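Local coordinates for putative regulatory protein (PDB 2PZ9), which probably binds DNA as a transcriptional regulator of the TetR family, with a helix-turn-helix motif joined to an all-helical C-terminal domain that pairs two subunits, at the interface of chains A and B. Residues are numbered along the deposited sequence; one frame, centred on the assembly and turned at random. Chains: chain A/B, Putative regulatory protein.

The interface of chains A and B. Residues chain A 175, 178-179, 182, 205; chain B 170-171, 174.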
ATOM      1  N   ILE A 175      -2.185  -6.814  -4.911  1.00 63.39           N
ATOM      2  CA  ILE A 175      -1.793  -6.738  -6.329  1.00 65.71           C
ATOM      3  C   ILE A 175      -2.630  -5.714  -7.093  1.00 66.47           C
ATOM      4  O   ILE A 175      -2.108  -4.985  -7.935  1.00 66.26           O
ATOM      5  CB  ILE A 175      -1.945  -8.115  -7.047  1.00 65.57           C
ATOM      6  CG1 ILE A 175      -1.665  -9.263  -6.091  1.00 67.20           C
ATOM      7  CG2 ILE A 175      -0.978  -8.268  -8.207  1.00 65.61           C
ATOM      8  CD1 ILE A 175      -2.095 -10.648  -6.664  1.00 66.68           C
ATOM      9  N   THR A 178      -1.773  -2.124  -6.800  1.00 71.03           N
ATOM     10  CA  THR A 178      -0.404  -2.048  -7.278  1.00 68.86           C
ATOM     11  C   THR A 178       0.067  -0.661  -7.741  1.00 67.54           C
ATOM     12  O   THR A 178       1.179  -0.258  -7.424  1.00 66.81           O
ATOM     13  CB  THR A 178      -0.215  -3.101  -8.378  1.00 68.59           C
ATOM     14  OG1 THR A 178       1.162  -3.352  -8.586  1.00 67.84           O
ATOM     15  CG2 THR A 178      -0.823  -2.633  -9.656  1.00 69.48           C
ATOM     16  N   TRP A 179      -0.786   0.063  -8.460  1.00 66.39           N
ATOM     17  CA  TRP A 179      -0.411   1.347  -9.072  1.00 65.96           C
ATOM     18  C   TRP A 179      -0.710   2.554  -8.192  1.00 66.24           C
ATOM     19  O   TRP A 179      -0.012   3.577  -8.255  1.00 66.37           O
ATOM     20  CB  TRP A 179      -1.026   1.483 -10.464  1.00 64.71           C
ATOM     21  CG  TRP A 179      -0.374   0.502 -11.363  1.00 64.30           C
ATOM     22  CD1 TRP A 179      -0.903  -0.674 -11.832  1.00 63.62           C
ATOM     23  CD2 TRP A 179       0.980   0.554 -11.845  1.00 64.35           C
ATOM     24  NE1 TRP A 179       0.033  -1.348 -12.605  1.00 63.98           N
ATOM     25  CE2 TRP A 179       1.195  -0.616 -12.625  1.00 64.07           C
ATOM     26  CE3 TRP A 179       2.028   1.482 -11.709  1.00 62.45           C
ATOM     27  CZ2 TRP A 179       2.405  -0.872 -13.255  1.00 62.62           C
ATOM     28  CZ3 TRP A 179       3.214   1.227 -12.333  1.00 62.49           C
ATOM     29  CH2 TRP A 179       3.399   0.060 -13.098  1.00 63.01           C
ATOM     30  N   GLN A 182       2.327   1.848  -5.611  1.00 66.94           N
ATOM     31  CA  GLN A 182       3.715   2.053  -6.107  1.00 66.20           C
ATOM     32  C   GLN A 182       3.830   3.323  -6.970  1.00 65.85           C
ATOM     33  O   GLN A 182       4.040   3.215  -8.181  1.00 65.85           O
ATOM     34  CB  GLN A 182       4.186   0.854  -6.959  1.00 66.37           C
ATOM     35  CG  GLN A 182       4.100  -0.529  -6.308  1.00 65.39           C
ATOM     36  CD  GLN A 182       5.136  -0.744  -5.205  1.00 65.31           C
ATOM     37  OE1 GLN A 182       4.898  -1.519  -4.287  1.00 65.10           O
ATOM     38  NE2 GLN A 182       6.286  -0.065  -5.292  1.00 63.71           N
ATOM     39  N   LEU A 205      -1.925  -7.079 -14.708  1.00 48.13           N
ATOM     40  CA  LEU A 205      -2.363  -7.401 -13.381  1.00 48.90           C
ATOM     41  C   LEU A 205      -3.318  -8.605 -13.387  1.00 48.91           C
ATOM     42  O   LEU A 205      -3.191  -9.523 -12.569  1.00 48.26           O
ATOM     43  CB  LEU A 205      -3.029  -6.180 -12.794  1.00 49.15           C
ATOM     44  CG  LEU A 205      -4.153  -6.481 -11.833  1.00 51.23           C
ATOM     45  CD1 LEU A 205      -3.713  -7.347 -10.656  1.00 53.10           C
ATOM     46  CD2 LEU A 205      -4.623  -5.139 -11.348  1.00 56.93           C
TER
ATOM     47  N   ALA B 170       6.884  -3.393 -10.455  1.00 52.43           N
ATOM     48  CA  ALA B 170       5.779  -2.860  -9.655  1.00 53.02           C
ATOM     49  C   ALA B 170       5.016  -3.936  -8.888  1.00 53.61           C
ATOM     50  O   ALA B 170       4.881  -3.854  -7.662  1.00 53.29           O
ATOM     51  CB  ALA B 170       4.842  -2.096 -10.541  1.00 52.53           C
ATOM     52  N   LEU B 171       4.523  -4.924  -9.627  1.00 54.58           N
ATOM     53  CA  LEU B 171       3.797  -6.052  -9.054  1.00 56.40           C
ATOM     54  C   LEU B 171       4.540  -6.730  -7.905  1.00 57.38           C
ATOM     55  O   LEU B 171       4.021  -6.847  -6.784  1.00 57.63           O
ATOM     56  CB  LEU B 171       3.479  -7.102 -10.127  1.00 56.56           C
ATOM     57  CG  LEU B 171       2.472  -6.642 -11.194  1.00 56.39           C
ATOM     58  CD1 LEU B 171       2.571  -7.509 -12.454  1.00 53.09           C
ATOM     59  CD2 LEU B 171       1.024  -6.548 -10.644  1.00 54.73           C
ATOM     60  N   GLN B 174       4.668  -4.728  -4.867  1.00 59.11           N
ATOM     61  CA  GLN B 174       3.352  -4.677  -4.226  1.00 60.11           C
ATOM     62  C   GLN B 174       3.123  -5.884  -3.362  1.00 61.40           C
ATOM     63  O   GLN B 174       3.003  -5.742  -2.160  1.00 61.38           O
ATOM     64  CB  GLN B 174       2.222  -4.614  -5.237  1.00 58.82           C
ATOM     65  CG  GLN B 174       1.687  -3.273  -5.409  1.00 58.27           C
ATOM     66  CD  GLN B 174       1.092  -2.658  -4.152  1.00 55.90           C
ATOM     67  OE1 GLN B 174       0.094  -3.129  -3.627  1.00 55.67           O
ATOM     68  NE2 GLN B 174       1.680  -1.560  -3.708  1.00 54.98           N
TER
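The CD2 branch of B:Leu171 packs against the CG2 methyl of A:Ile175, 3.6 Å apart, the two side chains running at a slant to each other. This is part of the two-fold helical interface between the C-terminal domains of a TetR-family regulator, a family that typically works as a dimer. Helix 165-176 of chain B lies here against the end of the same helix of chain A and the short helix 178-181 that follows. OG1 of A:Thr178 is set anti to the backbone N (chi1 -162°), which turns the hydroxyl towards chain B, 3.8 Å from CD2 of B:Leu171 and 3.7 Å from CB of B:Gln174. A:Leu205, on helix 198-212, lies farther off, with its CA 4.4 Å from CD2 of B:Leu171.

On the short helix 178-181, next to A:Thr178, the indole of A:Trp179 presents a face. The methyl of B:Ala170 stands above the outer corner of its six-membered ring, with CB 3.6 Å from CH2 and 3.8 Å from CZ2. CB lies almost straight over CH2, so the approach is to the face near the rim.

Polar side chains occupy the other flank. B:Gln174 bends at its second torsion, which turns the amide towards A:Gln182. Its chain crosses A:Thr178 at a slant, but how closely the two pack is doubtful at this resolution. The two glutamines run past each other in opposite directions, with their CG atoms 3.8 Å apart. NE2 of B:Gln174 donates a hydrogen bond of 3.3 Å to OE1 of A:Gln182. The amide planes stand 69° apart: NE2 lies 29° out of the carbonyl plane of A:Gln182, and OE1 is about as far out of the amide plane of B:Gln174. Length and tilts suggest a modest bond. The two-fold axis repeats the arrangement with the chains exchanged.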